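Local structure of putative capsid protein of prophage (Escherichia coli CFT073, 3BQW) at residues A[5-17]-A[309-321]. The protein is probably a major capsid protein, whose copies would assemble into the icosahedral shell enclosing the genome of a tailed phage. Sequence-based numbering, arbitrary orientation.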
# COMPACT_ATOMS: atom_id res chain seq x y z
N ALA A 5 13.62 -16.56 -30.17
CA ALA A 5 13.19 -16.14 -28.80
C ALA A 5 12.44 -17.29 -28.11
O ALA A 5 11.42 -17.77 -28.61
CB ALA A 5 12.32 -14.88 -28.88
N MET A 6 12.98 -17.76 -26.99
CA MET A 6 12.31 -18.75 -26.15
C MET A 6 11.78 -18.09 -24.86
O MET A 6 12.45 -17.24 -24.29
CB MET A 6 13.28 -19.89 -25.78
CG MET A 6 12.61 -21.26 -25.60
SD MET A 6 12.16 -22.06 -27.18
CE MET A 6 13.40 -21.41 -28.30
N ALA A 7 10.59 -18.49 -24.43
CA ALA A 7 9.96 -17.89 -23.25
C ALA A 7 10.67 -18.41 -22.00
O ALA A 7 11.04 -19.57 -21.95
CB ALA A 7 8.45 -18.22 -23.19
N LEU A 8 10.90 -17.53 -21.03
CA LEU A 8 11.53 -17.93 -19.78
C LEU A 8 10.51 -18.68 -18.97
O LEU A 8 9.35 -18.31 -18.95
CB LEU A 8 11.99 -16.72 -18.97
CG LEU A 8 13.05 -15.80 -19.61
CD1 LEU A 8 13.53 -14.81 -18.58
CD2 LEU A 8 14.19 -16.64 -20.21
N ASN A 9 10.93 -19.75 -18.32
CA ASN A 9 10.04 -20.45 -17.42
C ASN A 9 10.02 -19.75 -16.06
O ASN A 9 10.80 -18.83 -15.79
CB ASN A 9 10.40 -21.94 -17.32
CG ASN A 9 11.79 -22.19 -16.76
OD1 ASN A 9 12.16 -21.65 -15.71
ND2 ASN A 9 12.55 -23.04 -17.44
N THR A 10 9.13 -20.20 -15.21
CA THR A 10 8.80 -19.44 -14.04
C THR A 10 9.87 -19.52 -12.95
O THR A 10 10.05 -18.57 -12.22
CB THR A 10 7.32 -19.69 -13.62
OG1 THR A 10 6.47 -18.84 -14.44
CG2 THR A 10 7.09 -19.38 -12.13
N ASN A 11 10.63 -20.61 -12.89
CA ASN A 11 11.82 -20.64 -12.04
C ASN A 11 12.81 -19.53 -12.41
O ASN A 11 13.45 -18.94 -11.55
CB ASN A 11 12.54 -21.98 -12.13
CG ASN A 11 11.77 -23.12 -11.51
OD1 ASN A 11 10.83 -22.94 -10.74
ND2 ASN A 11 12.19 -24.33 -11.85
N GLN A 12 12.93 -19.26 -13.71
CA GLN A 12 13.83 -18.21 -14.20
C GLN A 12 13.34 -16.83 -13.80
O GLN A 12 14.11 -15.97 -13.36
CB GLN A 12 14.01 -18.34 -15.73
CG GLN A 12 14.81 -19.61 -16.10
CD GLN A 12 14.62 -20.09 -17.56
OE1 GLN A 12 14.31 -19.31 -18.47
NE2 GLN A 12 14.83 -21.38 -17.78
N LEU A 13 12.04 -16.63 -13.90
CA LEU A 13 11.42 -15.38 -13.46
C LEU A 13 11.45 -15.22 -11.93
O LEU A 13 11.69 -14.12 -11.43
CB LEU A 13 9.99 -15.29 -13.99
CG LEU A 13 9.77 -15.47 -15.50
CD1 LEU A 13 8.29 -15.55 -15.80
CD2 LEU A 13 10.41 -14.38 -16.31
N PHE A 14 11.20 -16.29 -11.18
CA PHE A 14 11.33 -16.25 -9.71
C PHE A 14 12.76 -15.95 -9.23
O PHE A 14 12.94 -15.31 -8.20
CB PHE A 14 10.87 -17.56 -9.05
CG PHE A 14 9.39 -17.61 -8.76
CD1 PHE A 14 8.60 -18.59 -9.31
CD2 PHE A 14 8.80 -16.67 -7.92
CE1 PHE A 14 7.22 -18.63 -9.04
CE2 PHE A 14 7.45 -16.70 -7.65
CZ PHE A 14 6.66 -17.68 -8.21
N ALA A 15 13.75 -16.42 -9.96
CA ALA A 15 15.16 -16.12 -9.67
C ALA A 15 15.41 -14.62 -9.61
O ALA A 15 16.17 -14.14 -8.78
CB ALA A 15 16.09 -16.78 -10.72
N TYR A 16 14.76 -13.87 -10.50
CA TYR A 16 14.87 -12.42 -10.49
C TYR A 16 14.03 -11.79 -9.37
O TYR A 16 14.50 -10.94 -8.62
CB TYR A 16 14.42 -11.85 -11.82
CG TYR A 16 14.60 -10.37 -11.87
CD1 TYR A 16 15.89 -9.81 -11.92
CD2 TYR A 16 13.52 -9.51 -11.85
CE1 TYR A 16 16.08 -8.45 -11.94
CE2 TYR A 16 13.70 -8.13 -11.86
CZ TYR A 16 14.98 -7.62 -11.90
OH TYR A 16 15.18 -6.28 -11.94
N LEU A 17 12.79 -12.23 -9.29
CA LEU A 17 11.84 -11.73 -8.31
C LEU A 17 12.39 -11.90 -6.87
O LEU A 17 12.14 -11.07 -6.00
CB LEU A 17 10.50 -12.45 -8.50
CG LEU A 17 9.18 -11.82 -8.09
CD1 LEU A 17 9.02 -10.34 -8.58
CD2 LEU A 17 8.02 -12.71 -8.57
N THR A 309 0.55 -22.48 -6.25
CA THR A 309 -0.58 -21.61 -5.97
C THR A 309 -0.39 -20.75 -4.71
O THR A 309 -1.05 -19.71 -4.53
CB THR A 309 -1.88 -22.44 -5.84
OG1 THR A 309 -1.84 -23.23 -4.64
CG2 THR A 309 -2.09 -23.36 -7.07
N GLN A 310 0.48 -21.20 -3.81
CA GLN A 310 0.69 -20.51 -2.57
C GLN A 310 1.85 -19.57 -2.75
O GLN A 310 2.99 -19.95 -2.57
CB GLN A 310 0.91 -21.49 -1.42
CG GLN A 310 0.93 -20.83 -0.06
CD GLN A 310 0.57 -21.77 1.08
OE1 GLN A 310 0.95 -22.94 1.11
NE2 GLN A 310 -0.18 -21.24 2.06
N ASN A 311 1.53 -18.32 -3.10
CA ASN A 311 2.51 -17.34 -3.54
C ASN A 311 1.98 -15.92 -3.47
O ASN A 311 0.82 -15.69 -3.80
CB ASN A 311 2.87 -17.62 -5.02
CG ASN A 311 4.18 -18.39 -5.17
OD1 ASN A 311 5.19 -18.02 -4.58
ND2 ASN A 311 4.15 -19.45 -5.97
N MET A 312 2.82 -14.97 -3.06
CA MET A 312 2.49 -13.54 -3.16
C MET A 312 2.31 -13.18 -4.63
O MET A 312 1.31 -12.59 -5.03
CB MET A 312 3.58 -12.67 -2.54
CG MET A 312 3.85 -12.90 -1.03
SD MET A 312 5.03 -11.69 -0.37
CE MET A 312 6.48 -12.18 -1.26
N PHE A 313 3.29 -13.59 -5.43
CA PHE A 313 3.39 -13.25 -6.86
C PHE A 313 3.67 -14.49 -7.66
O PHE A 313 4.37 -15.39 -7.21
CB PHE A 313 4.55 -12.26 -7.11
CG PHE A 313 4.55 -11.10 -6.17
CD1 PHE A 313 3.49 -10.20 -6.16
CD2 PHE A 313 5.62 -10.90 -5.30
CE1 PHE A 313 3.47 -9.11 -5.28
CE2 PHE A 313 5.62 -9.83 -4.41
CZ PHE A 313 4.55 -8.93 -4.40
N TYR A 314 3.14 -14.50 -8.88
CA TYR A 314 3.41 -15.57 -9.82
C TYR A 314 3.59 -14.96 -11.21
O TYR A 314 2.61 -14.60 -11.86
CB TYR A 314 2.29 -16.59 -9.81
CG TYR A 314 2.60 -17.81 -10.59
CD1 TYR A 314 3.25 -18.89 -10.00
CD2 TYR A 314 2.25 -17.89 -11.94
CE1 TYR A 314 3.56 -20.02 -10.75
CE2 TYR A 314 2.53 -19.01 -12.67
CZ TYR A 314 3.19 -20.06 -12.08
OH TYR A 314 3.46 -21.17 -12.82
N PRO A 315 4.85 -14.84 -11.65
CA PRO A 315 5.20 -14.27 -12.94
C PRO A 315 5.19 -15.30 -14.05
O PRO A 315 5.50 -16.47 -13.83
CB PRO A 315 6.59 -13.71 -12.68
CG PRO A 315 7.20 -14.70 -11.74
CD PRO A 315 6.05 -15.19 -10.88
N LYS A 316 4.77 -14.86 -15.24
CA LYS A 316 4.70 -15.73 -16.41
C LYS A 316 5.27 -14.96 -17.57
O LYS A 316 5.02 -13.77 -17.69
CB LYS A 316 3.24 -16.07 -16.78
CG LYS A 316 2.44 -16.80 -15.72
CD LYS A 316 0.95 -16.96 -16.13
CE LYS A 316 0.74 -18.00 -17.26
NZ LYS A 316 1.26 -19.36 -16.93
N ASN A 317 6.01 -15.64 -18.44
CA ASN A 317 6.46 -15.06 -19.71
C ASN A 317 6.02 -16.02 -20.82
O ASN A 317 6.18 -17.23 -20.69
CB ASN A 317 7.98 -14.87 -19.68
CG ASN A 317 8.57 -14.38 -21.04
OD1 ASN A 317 8.11 -13.40 -21.65
ND2 ASN A 317 9.62 -15.04 -21.47
N TRP A 318 5.44 -15.50 -21.90
CA TRP A 318 5.04 -16.36 -23.02
C TRP A 318 5.04 -15.59 -24.33
O TRP A 318 4.97 -14.37 -24.32
CB TRP A 318 3.68 -17.06 -22.78
CG TRP A 318 2.48 -16.15 -22.94
CD1 TRP A 318 1.70 -15.99 -24.05
CD2 TRP A 318 1.93 -15.28 -21.94
NE1 TRP A 318 0.72 -15.06 -23.82
CE2 TRP A 318 0.82 -14.62 -22.53
CE3 TRP A 318 2.26 -14.99 -20.61
CZ2 TRP A 318 0.06 -13.69 -21.84
CZ3 TRP A 318 1.50 -14.05 -19.92
CH2 TRP A 318 0.41 -13.42 -20.54
N ILE A 319 5.18 -16.34 -25.43
CA ILE A 319 5.20 -15.81 -26.80
C ILE A 319 4.02 -16.45 -27.52
O ILE A 319 3.90 -17.67 -27.56
CB ILE A 319 6.49 -16.19 -27.55
CG1 ILE A 319 7.73 -15.64 -26.84
CG2 ILE A 319 6.43 -15.68 -28.99
CD1 ILE A 319 8.99 -16.47 -27.12
N GLU A 320 3.16 -15.62 -28.08
CA GLU A 320 1.98 -16.07 -28.80
C GLU A 320 2.30 -16.16 -30.26
O GLU A 320 3.15 -15.41 -30.76
CB GLU A 320 0.85 -15.07 -28.62
CG GLU A 320 0.39 -14.91 -27.20
CD GLU A 320 -0.99 -14.28 -27.14
OE1 GLU A 320 -1.24 -13.34 -27.92
OE2 GLU A 320 -1.81 -14.74 -26.31
N ASP A 321 1.64 -17.07 -30.98
CA ASP A 321 1.83 -17.17 -32.42
C ASP A 321 0.88 -16.25 -33.16
O ASP A 321 -0.26 -16.06 -32.75
CB ASP A 321 1.68 -18.61 -32.89
CG ASP A 321 2.88 -19.47 -32.51
OD1 ASP A 321 4.01 -18.91 -32.41
OD2 ASP A 321 2.68 -20.69 -32.32
O HOH W 1 6.83 -18.49 -17.74
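An N-terminal helix packs across an edge of a β-sheet: Thr-10, Leu-13, Phe-14 and Leu-17 of helix 10-17 settle on Pro-315 of strand 314-319, with the axes 7.7 Å apart and their directions at 129°. Pro-315 CG lies 3.6 Å from Leu-13 CB and also meets Leu-17 CD2, while its CD stands over one face of the Phe-14 ring, 4.0 Å from the centroid, in a CH-pi contact. A proline suits this place, since its compact ring offers CH groups and its nitrogen has no N-H to satisfy. The edge of Phe-14 looks toward Tyr-314 CD1 and the Phe-313 carbonyl. Leu-13 CD1 reaches Asn-317 CB at 4.0 Å, the two side chains crossing at about a right angle.

One side-chain bond and one water join the segments where the helix begins. Thr-10 OG1 donates to Pro-315 O at 2.6 Å, in the carbonyl plane. Its chi1 of -82° puts OG1 toward the strand and leaves CG2 anti to the backbone N, where this methyl makes an off-centre CH-pi contact with the Tyr-314 ring; threonine serves both partners. A water bridges the two backbones, accepting from Asn-317 N at 3.0 Å and donating to Leu-8 O at 2.8 Å. Asn-9 is the N-cap, and its OD1 takes the Gln-12 N-H, completing a capping box with a weak return bond. Ile-319 CD1 packs against Ala-5 and Ala-7, whose small side chains let the extended chain lie close.

Strand 327-338 pairs antiparallel with strand 314-319 through Tyr-314, Lys-316 and Trp-318, which leaves Pro-315 O and Asn-317 N turned to the helix side. The result is a capped N-terminal helix running along the outer side of the end strand of a mixed β-sheet, in a protein of the phage major capsid protein E family.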